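Local coordinates for Os03g0854200 protein (Oryza sativa Japonica Group, PDB 3HKM) that binds double-stranded DNA and single-stranded RNA, cleaves DNA hydrolytically and RNA phosphorolytically in vitro, and is a probable component of the exosome core complex, at residues Trp66-Thr70 with Gly71-Lys75; Arg86-Gln89 with Ser90-Leu93; Ser114-Pro117 with Cys118-Ala122. All blocks are in the same frame, centred on the assembly; numbering follows the deposited sequence.

Contact 1: residues Trp66-Thr70 with Gly71-Lys75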
ATOM      1  N   TRP A  66      -3.502  -8.435  -8.553  1.00 27.76           N
ATOM      2  CA  TRP A  66      -4.423  -7.397  -8.137  1.00 24.17           C
ATOM      3  C   TRP A  66      -5.789  -7.744  -8.703  1.00 24.02           C
ATOM      4  O   TRP A  66      -5.937  -7.919  -9.906  1.00 24.86           O
ATOM      5  CB  TRP A  66      -3.954  -6.054  -8.696  1.00 24.22           C
ATOM      6  CG  TRP A  66      -4.123  -4.881  -7.770  1.00 26.94           C
ATOM      7  CD1 TRP A  66      -3.201  -4.391  -6.880  1.00 26.90           C
ATOM      8  CD2 TRP A  66      -5.271  -4.042  -7.656  1.00 26.71           C
ATOM      9  NE1 TRP A  66      -3.714  -3.305  -6.217  1.00 23.80           N
ATOM     10  CE2 TRP A  66      -4.981  -3.068  -6.675  1.00 25.76           C
ATOM     11  CE3 TRP A  66      -6.518  -4.020  -8.283  1.00 25.02           C
ATOM     12  CZ2 TRP A  66      -5.892  -2.085  -6.310  1.00 25.06           C
ATOM     13  CZ3 TRP A  66      -7.418  -3.048  -7.920  1.00 27.21           C
ATOM     14  CH2 TRP A  66      -7.102  -2.090  -6.943  1.00 28.96           C
ATOM     15  N   LYS A  67      -6.786  -7.855  -7.831  1.00 24.72           N
ATOM     16  CA  LYS A  67      -8.120  -8.277  -8.243  1.00 25.51           C
ATOM     17  C   LYS A  67      -9.150  -7.180  -7.978  1.00 25.63           C
ATOM     18  O   LYS A  67      -9.295  -6.728  -6.841  1.00 22.08           O
ATOM     19  CB  LYS A  67      -8.520  -9.584  -7.537  1.00 25.37           C
ATOM     20  CG  LYS A  67      -7.392 -10.616  -7.483  1.00 25.50           C
ATOM     21  CD  LYS A  67      -7.872 -12.044  -7.716  1.00 26.09           C
ATOM     22  CE  LYS A  67      -8.435 -12.689  -6.464  1.00 28.17           C
ATOM     23  NZ  LYS A  67      -8.629 -14.165  -6.663  1.00 30.37           N
ATOM     24  N   PRO A  68      -9.869  -6.753  -9.038  1.00 27.61           N
ATOM     25  CA  PRO A  68     -10.851  -5.665  -8.953  1.00 26.87           C
ATOM     26  C   PRO A  68     -12.078  -6.103  -8.169  1.00 26.09           C
ATOM     27  O   PRO A  68     -12.370  -7.298  -8.114  1.00 25.09           O
ATOM     28  CB  PRO A  68     -11.236  -5.414 -10.423  1.00 27.98           C
ATOM     29  CG  PRO A  68     -10.202  -6.118 -11.239  1.00 27.58           C
ATOM     30  CD  PRO A  68      -9.773  -7.284 -10.411  1.00 27.77           C
ATOM     31  N   MET A  69     -12.800  -5.157  -7.582  1.00 25.04           N
ATOM     32  CA  MET A  69     -13.963  -5.530  -6.789  1.00 26.15           C
ATOM     33  C   MET A  69     -15.072  -6.090  -7.679  1.00 30.02           C
ATOM     34  O   MET A  69     -16.094  -6.571  -7.182  1.00 29.21           O
ATOM     35  CB  MET A  69     -14.440  -4.378  -5.879  1.00 26.67           C
ATOM     36  CG  MET A  69     -15.352  -3.340  -6.508  1.00 28.45           C
ATOM     37  SD  MET A  69     -15.341  -1.772  -5.584  1.00 28.40           S
ATOM     38  CE  MET A  69     -14.104  -0.866  -6.510  1.00 23.79           C
ATOM     39  N   THR A  70     -14.840  -6.062  -8.993  1.00 28.30           N
ATOM     40  CA  THR A  70     -15.824  -6.544  -9.954  1.00 28.95           C
ATOM     41  C   THR A  70     -15.249  -6.532 -11.370  1.00 30.76           C
ATOM     42  O   THR A  70     -14.360  -5.734 -11.678  1.00 32.99           O
ATOM     43  CB  THR A  70     -17.092  -5.680  -9.903  1.00 29.63           C
ATOM     44  OG1 THR A  70     -18.211  -6.439 -10.364  1.00 33.54           O
ATOM     45  CG2 THR A  70     -16.919  -4.430 -10.754  1.00 32.76           C
ATOM     46  N   GLY A  71     -15.749  -7.415 -12.231  1.00 32.81           N
ATOM     47  CA  GLY A  71     -15.233  -7.533 -13.588  1.00 29.78           C
ATOM     48  C   GLY A  71     -13.769  -7.926 -13.604  1.00 29.75           C
ATOM     49  O   GLY A  71     -13.305  -8.629 -12.703  1.00 32.81           O
ATOM     50  N   GLN A  72     -13.030  -7.488 -14.620  1.00 28.36           N
ATOM     51  CA  GLN A  72     -11.592  -7.741 -14.622  1.00 30.59           C
ATOM     52  C   GLN A  72     -10.693  -6.523 -14.811  1.00 32.17           C
ATOM     53  O   GLN A  72     -11.128  -5.449 -15.242  1.00 32.75           O
ATOM     54  CB  GLN A  72     -11.187  -8.892 -15.553  1.00 34.83           C
ATOM     55  CG  GLN A  72     -11.942  -9.010 -16.863  1.00 34.31           C
ATOM     56  CD  GLN A  72     -11.722 -10.373 -17.493  1.00 37.73           C
ATOM     57  OE1 GLN A  72     -11.361 -11.328 -16.803  1.00 39.45           O
ATOM     58  NE2 GLN A  72     -11.931 -10.472 -18.804  1.00 39.94           N
ATOM     59  N   ILE A  73      -9.424  -6.730 -14.473  1.00 32.53           N
ATOM     60  CA  ILE A  73      -8.480  -5.653 -14.225  1.00 30.28           C
ATOM     61  C   ILE A  73      -8.307  -4.708 -15.404  1.00 32.20           C
ATOM     62  O   ILE A  73      -7.979  -5.127 -16.519  1.00 31.77           O
ATOM     63  CB  ILE A  73      -7.121  -6.213 -13.750  1.00 29.99           C
ATOM     64  CG1 ILE A  73      -6.275  -5.113 -13.107  1.00 30.54           C
ATOM     65  CG2 ILE A  73      -6.380  -6.916 -14.885  1.00 29.69           C
ATOM     66  CD1 ILE A  73      -5.052  -5.640 -12.372  1.00 27.45           C
ATOM     67  N   GLY A  74      -8.542  -3.425 -15.137  1.00 32.78           N
ATOM     68  CA  GLY A  74      -8.397  -2.379 -16.131  1.00 31.44           C
ATOM     69  C   GLY A  74      -6.990  -1.817 -16.179  1.00 32.24           C
ATOM     70  O   GLY A  74      -6.093  -2.289 -15.477  1.00 31.50           O
ATOM     71  N   LYS A  75      -6.794  -0.797 -17.006  1.00 31.49           N
ATOM     72  CA  LYS A  75      -5.465  -0.230 -17.200  1.00 30.93           C
ATOM     73  C   LYS A  75      -4.943   0.458 -15.939  1.00 30.12           C
ATOM     74  O   LYS A  75      -3.732   0.529 -15.717  1.00 28.87           O
ATOM     75  CB  LYS A  75      -5.464   0.751 -18.370  1.00 31.16           C
ATOM     76  CG  LYS A  75      -6.071   2.106 -18.043  1.00 33.72           C
ATOM     77  CD  LYS A  75      -5.639   3.153 -19.066  1.00 30.75           C
ATOM     78  CE  LYS A  75      -4.132   3.246 -19.137  1.00 28.11           C
ATOM     79  NZ  LYS A  75      -3.559   3.515 -17.790  1.00 32.73           N
TER

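Contact 2: residues Arg86-Gln89 with Ser90-Leu93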
ATOM      1  N   ARG A  86       6.475  -3.939  -7.325  1.00 22.79           N
ATOM      2  CA  ARG A  86       7.737  -3.216  -7.164  1.00 23.56           C
ATOM      3  C   ARG A  86       8.007  -2.913  -5.706  1.00 21.47           C
ATOM      4  O   ARG A  86       9.121  -3.091  -5.221  1.00 20.33           O
ATOM      5  CB  ARG A  86       7.691  -1.879  -7.908  1.00 25.93           C
ATOM      6  CG  ARG A  86       8.194  -1.878  -9.344  1.00 27.40           C
ATOM      7  CD  ARG A  86       7.563  -0.713 -10.134  1.00 28.36           C
ATOM      8  NE  ARG A  86       7.964   0.627  -9.681  1.00 33.20           N
ATOM      9  CZ  ARG A  86       7.413   1.299  -8.665  1.00 29.39           C
ATOM     10  NH1 ARG A  86       6.425   0.771  -7.953  1.00 28.49           N
ATOM     11  NH2 ARG A  86       7.853   2.512  -8.352  1.00 28.83           N
ATOM     12  N   THR A  87       6.978  -2.418  -5.029  1.00 22.21           N
ATOM     13  CA  THR A  87       7.074  -1.973  -3.642  1.00 20.70           C
ATOM     14  C   THR A  87       7.322  -3.133  -2.684  1.00 22.00           C
ATOM     15  O   THR A  87       8.146  -3.035  -1.773  1.00 21.84           O
ATOM     16  CB  THR A  87       5.775  -1.268  -3.198  1.00 21.56           C
ATOM     17  OG1 THR A  87       5.438  -0.228  -4.125  1.00 20.73           O
ATOM     18  CG2 THR A  87       5.945  -0.674  -1.813  1.00 20.75           C
ATOM     19  N   LEU A  88       6.602  -4.232  -2.892  1.00 20.11           N
ATOM     20  CA  LEU A  88       6.713  -5.382  -2.015  1.00 20.15           C
ATOM     21  C   LEU A  88       8.048  -6.088  -2.189  1.00 21.54           C
ATOM     22  O   LEU A  88       8.721  -6.382  -1.209  1.00 20.70           O
ATOM     23  CB  LEU A  88       5.568  -6.359  -2.250  1.00 20.68           C
ATOM     24  CG  LEU A  88       4.186  -5.926  -1.780  1.00 18.97           C
ATOM     25  CD1 LEU A  88       3.294  -7.129  -1.774  1.00 16.92           C
ATOM     26  CD2 LEU A  88       4.247  -5.307  -0.394  1.00 18.25           C
ATOM     27  N   GLN A  89       8.423  -6.363  -3.436  1.00 20.92           N
ATOM     28  CA  GLN A  89       9.719  -6.965  -3.724  1.00 21.63           C
ATOM     29  C   GLN A  89      10.826  -6.119  -3.094  1.00 22.99           C
ATOM     30  O   GLN A  89      11.841  -6.638  -2.619  1.00 23.27           O
ATOM     31  CB  GLN A  89       9.925  -7.104  -5.240  1.00 21.99           C
ATOM     32  CG  GLN A  89       8.988  -8.116  -5.884  1.00 21.23           C
ATOM     33  CD  GLN A  89       9.154  -8.229  -7.387  1.00 23.55           C
ATOM     34  OE1 GLN A  89       9.505  -7.264  -8.065  1.00 24.52           O
ATOM     35  NE2 GLN A  89       8.889  -9.416  -7.917  1.00 24.03           N
ATOM     36  N   SER A  90      10.601  -4.811  -3.082  1.00 21.13           N
ATOM     37  CA  SER A  90      11.518  -3.848  -2.488  1.00 21.64           C
ATOM     38  C   SER A  90      11.714  -4.035  -0.981  1.00 22.81           C
ATOM     39  O   SER A  90      12.851  -4.075  -0.496  1.00 23.65           O
ATOM     40  CB  SER A  90      11.031  -2.423  -2.768  1.00 21.71           C
ATOM     41  OG  SER A  90      11.850  -1.472  -2.116  1.00 24.70           O
ATOM     42  N   ILE A  91      10.615  -4.150  -0.240  1.00 21.11           N
ATOM     43  CA  ILE A  91      10.713  -4.184   1.218  1.00 21.09           C
ATOM     44  C   ILE A  91      11.025  -5.564   1.765  1.00 20.18           C
ATOM     45  O   ILE A  91      11.510  -5.686   2.876  1.00 20.27           O
ATOM     46  CB  ILE A  91       9.437  -3.662   1.910  1.00 21.49           C
ATOM     47  CG1 ILE A  91       8.349  -4.737   1.910  1.00 19.88           C
ATOM     48  CG2 ILE A  91       8.963  -2.349   1.281  1.00 19.87           C
ATOM     49  CD1 ILE A  91       7.076  -4.320   2.628  1.00 19.40           C
ATOM     50  N   CYS A  92      10.742  -6.600   0.985  1.00 20.71           N
ATOM     51  CA  CYS A  92      10.989  -7.969   1.419  1.00 21.00           C
ATOM     52  C   CYS A  92      12.475  -8.285   1.418  1.00 23.53           C
ATOM     53  O   CYS A  92      13.192  -7.929   0.478  1.00 24.88           O
ATOM     54  CB  CYS A  92      10.240  -8.962   0.523  1.00 18.80           C
ATOM     55  SG  CYS A  92       8.452  -9.067   0.836  1.00 21.10           S
ATOM     56  N   LEU A  93      12.948  -8.945   2.474  1.00 23.15           N
ATOM     57  CA  LEU A  93      14.320  -9.442   2.470  1.00 24.42           C
ATOM     58  C   LEU A  93      14.390 -10.764   1.689  1.00 25.09           C
ATOM     59  O   LEU A  93      13.838 -11.786   2.109  1.00 23.46           O
ATOM     60  CB  LEU A  93      14.863  -9.595   3.891  1.00 23.27           C
ATOM     61  CG  LEU A  93      16.381  -9.801   3.945  1.00 26.50           C
ATOM     62  CD1 LEU A  93      17.065  -8.939   2.890  1.00 27.76           C
ATOM     63  CD2 LEU A  93      16.940  -9.507   5.334  1.00 25.46           C
TER

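Contact 3: residues Ser114-Pro117 with Cys118-Ala122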
ATOM      1  N   SER A 114      -7.528   6.830  -2.353  1.00 20.19           N
ATOM      2  CA  SER A 114      -6.229   6.334  -1.881  1.00 17.96           C
ATOM      3  C   SER A 114      -6.147   4.804  -1.911  1.00 17.94           C
ATOM      4  O   SER A 114      -5.699   4.178  -0.952  1.00 16.24           O
ATOM      5  CB  SER A 114      -5.902   6.879  -0.486  1.00 17.97           C
ATOM      6  OG  SER A 114      -5.650   8.269  -0.532  1.00 17.69           O
ATOM      7  N   LEU A 115      -6.578   4.212  -3.022  1.00 19.46           N
ATOM      8  CA  LEU A 115      -6.662   2.756  -3.147  1.00 19.30           C
ATOM      9  C   LEU A 115      -5.297   2.060  -3.193  1.00 18.07           C
ATOM     10  O   LEU A 115      -5.114   1.000  -2.600  1.00 18.65           O
ATOM     11  CB  LEU A 115      -7.487   2.367  -4.377  1.00 19.04           C
ATOM     12  CG  LEU A 115      -7.797   0.873  -4.487  1.00 20.90           C
ATOM     13  CD1 LEU A 115      -8.531   0.386  -3.240  1.00 20.26           C
ATOM     14  CD2 LEU A 115      -8.599   0.563  -5.747  1.00 21.04           C
ATOM     15  N   LEU A 116      -4.341   2.650  -3.896  1.00 17.31           N
ATOM     16  CA  LEU A 116      -3.024   2.035  -3.998  1.00 17.95           C
ATOM     17  C   LEU A 116      -2.261   2.166  -2.666  1.00 18.74           C
ATOM     18  O   LEU A 116      -1.647   1.197  -2.198  1.00 17.14           O
ATOM     19  CB  LEU A 116      -2.243   2.624  -5.174  1.00 18.49           C
ATOM     20  CG  LEU A 116      -1.058   1.847  -5.756  1.00 21.01           C
ATOM     21  CD1 LEU A 116       0.247   2.603  -5.591  1.00 20.96           C
ATOM     22  CD2 LEU A 116      -0.966   0.425  -5.200  1.00 20.70           C
ATOM     23  N   PRO A 117      -2.294   3.360  -2.048  1.00 16.73           N
ATOM     24  CA  PRO A 117      -1.694   3.460  -0.712  1.00 17.02           C
ATOM     25  C   PRO A 117      -2.371   2.526   0.295  1.00 16.29           C
ATOM     26  O   PRO A 117      -1.693   1.947   1.142  1.00 17.88           O
ATOM     27  CB  PRO A 117      -1.938   4.923  -0.334  1.00 16.49           C
ATOM     28  CG  PRO A 117      -1.975   5.635  -1.624  1.00 17.48           C
ATOM     29  CD  PRO A 117      -2.664   4.683  -2.579  1.00 17.84           C
ATOM     30  N   CYS A 118      -3.688   2.375   0.204  1.00 16.11           N
ATOM     31  CA  CYS A 118      -4.399   1.464   1.095  1.00 17.08           C
ATOM     32  C   CYS A 118      -3.962   0.016   0.850  1.00 19.28           C
ATOM     33  O   CYS A 118      -3.641  -0.716   1.801  1.00 17.95           O
ATOM     34  CB  CYS A 118      -5.912   1.597   0.919  1.00 17.92           C
ATOM     35  SG  CYS A 118      -6.902   0.503   1.979  1.00 21.08           S
ATOM     36  N   ALA A 119      -3.946  -0.390  -0.422  1.00 16.70           N
ATOM     37  CA  ALA A 119      -3.542  -1.747  -0.793  1.00 16.90           C
ATOM     38  C   ALA A 119      -2.111  -2.043  -0.360  1.00 17.83           C
ATOM     39  O   ALA A 119      -1.801  -3.152   0.059  1.00 19.16           O
ATOM     40  CB  ALA A 119      -3.703  -1.959  -2.294  1.00 18.57           C
ATOM     41  N   ILE A 120      -1.245  -1.040  -0.462  1.00 15.91           N
ATOM     42  CA  ILE A 120       0.131  -1.140   0.006  1.00 16.90           C
ATOM     43  C   ILE A 120       0.226  -1.438   1.513  1.00 16.54           C
ATOM     44  O   ILE A 120       0.864  -2.401   1.926  1.00 16.54           O
ATOM     45  CB  ILE A 120       0.919   0.147  -0.359  1.00 16.02           C
ATOM     46  CG1 ILE A 120       1.082   0.228  -1.888  1.00 17.70           C
ATOM     47  CG2 ILE A 120       2.280   0.174   0.336  1.00 13.88           C
ATOM     48  CD1 ILE A 120       1.943   1.377  -2.368  1.00 17.33           C
ATOM     49  N   ASN A 121      -0.404  -0.598   2.325  1.00 16.82           N
ATOM     50  CA  ASN A 121      -0.441  -0.789   3.773  1.00 17.73           C
ATOM     51  C   ASN A 121      -1.035  -2.136   4.172  1.00 17.39           C
ATOM     52  O   ASN A 121      -0.524  -2.822   5.060  1.00 17.11           O
ATOM     53  CB  ASN A 121      -1.262   0.324   4.417  1.00 18.07           C
ATOM     54  CG  ASN A 121      -0.663   1.692   4.191  1.00 16.33           C
ATOM     55  OD1 ASN A 121      -1.381   2.661   3.962  1.00 18.83           O
ATOM     56  ND2 ASN A 121       0.655   1.777   4.250  1.00 15.50           N
ATOM     57  N   ALA A 122      -2.140  -2.487   3.525  1.00 17.35           N
ATOM     58  CA  ALA A 122      -2.799  -3.771   3.725  1.00 16.80           C
ATOM     59  C   ALA A 122      -1.825  -4.928   3.533  1.00 17.44           C
ATOM     60  O   ALA A 122      -1.815  -5.888   4.302  1.00 16.11           O
ATOM     61  CB  ALA A 122      -3.951  -3.900   2.753  1.00 17.25           C
TER

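Contact 1: residues Trp66-Thr70 with Gly71-Lys75
Pro68 and Ile73 meet across a surface loop that turns the chain back after strand 61-67, an outer strand, within this chain, of the mixed five-stranded sheet in this RNase PH fold. The loop belongs to the crossover from this strand to helix 77-91. Residues 66-70 and 71-73 run in roughly reversed directions, 156° apart, and the proline and isoleucine meet by van der Waals packing. The proline ring presents its CG to the backbone of the returning chain, 3.4 Å from Ile73 N, and the same carbon lies 4.0 Å from Ile73 CB. Gly71, with a positive phi of 61°, sits where the chain reverses. Trp66, the buried residue of the group, gives little more than its root to the loop; its side chain packs on Leu106 and Val108 of strand 100-110 and Leu84 of helix 77-91, while Glu81 accepts a hydrogen bond from its backbone N. On Ile73, CG1 stands anti to the backbone N (chi1 -164°) and the chain continues extended toward the end of the strand. Its terminal CD1 thereby reaches 3.5 Å from Trp66 O and 3.9 Å from Trp66 CB.

Contact 2: residues Arg86-Gln89 with Ser90-Leu93
Leu88 O receives two backbone donors at the C-terminal end of helix 77-91: Cys92 N at 3.0 Å and, through a weak bond at a bent N-H angle of 121°, Ile91 N. The amide of Ile91 is thus shared, because it also bonds to Thr87 O at 3.1 Å. One residue earlier, Ser90 N bonds to Arg86 O. Side-chain carbons crowd the same carbonyls. Ser90 CB lies 3.1 Å from Thr87 O, and Ile91 CG2 lies 3.2 Å from the same oxygen. Ile91 carries CG1 between its backbone N and carbonyl carbon (chi1 79°), which brings CG1 to 3.5 Å from Leu88 O and lets CD1 meet Leu88 CD2 at 4.3 Å. The Cys92 amide closes the last turn on Leu88 O, and from Cys92 on the backbone departs from helical geometry. This helix is the connection of a beta-alpha-beta unit between strands 61-67 and 100-110, and the side chain of Leu88 packs on Ile62 and Val64 of the first strand. Leu127 of helix 115-130 touches Leu88, Ile91 and Cys92 together. Farther out, Thr87 OG1 is hydrogen-bonded to Thr83 O within the helix, and the extended Gln89 side chain delivers NE2 to Ile62 O, tying the helix to the strand backbone.

Contact 3: residues Ser114-Pro117 with Cys118-Ala122
Leu116 and Ile120, one helical turn apart, cross obliquely with their branched ends in contact: Leu116 CD1 meets Ile120 CD1 at 3.8 Å, and Leu116 CD2 lies 3.9 Å from Ile120 CG1. Leu116 holds CG anti to its backbone N (chi1 -160°), which swings the end of the chain nearer to the following turn although its CB starts out away from it. Ile120 holds CG1 beside its own backbone N and continues extended, which carries CD1 to the leucine's methyls. Both face helix 77-91, Leu116 packing on Tyr80 and Thr83 and Ile120 on Leu84. They stand on the opening turns of helix 115-130, a buried helix near the centre of the RNase PH fold. Ser114 occupies the N-cap position but makes no capping bond with its side chain, whose OG is bonded to Thr155 O instead. Its carbonyl still accepts Cys118 N, and Leu115 O takes Ala119 N at 2.8 Å. The bond from Ile120 N to Leu116 O is 2.9 Å long, and that from Asn121 N to Pro117 O is 3.1 Å. The Cys118 side chain touches Trp33 and Gln35 of strand 29-35. On another side of the helix, the Pro117 ring packs on Ala140 of strand 138-145.

In the fold
From the N terminus, contact 1 comes first, closing the short loop that leads from strand 61-67 into helix 77-91. Contact 2 follows at the far end of that helix, its centre about 22 Å from that of contact 1. The chain then returns through strand 100-110, and contact 3 forms the opening of helix 115-130. The three lie in series along the chain, with no nesting or crossing. In space the third meets both others: Trp66 CH2 packs 3.3 Å from Leu115 CD2, and Thr87 OG1 lies 4.2 Å from Ile120 CD1. Helix 115-130 is thus joined to the edge strand and to helix 77-91.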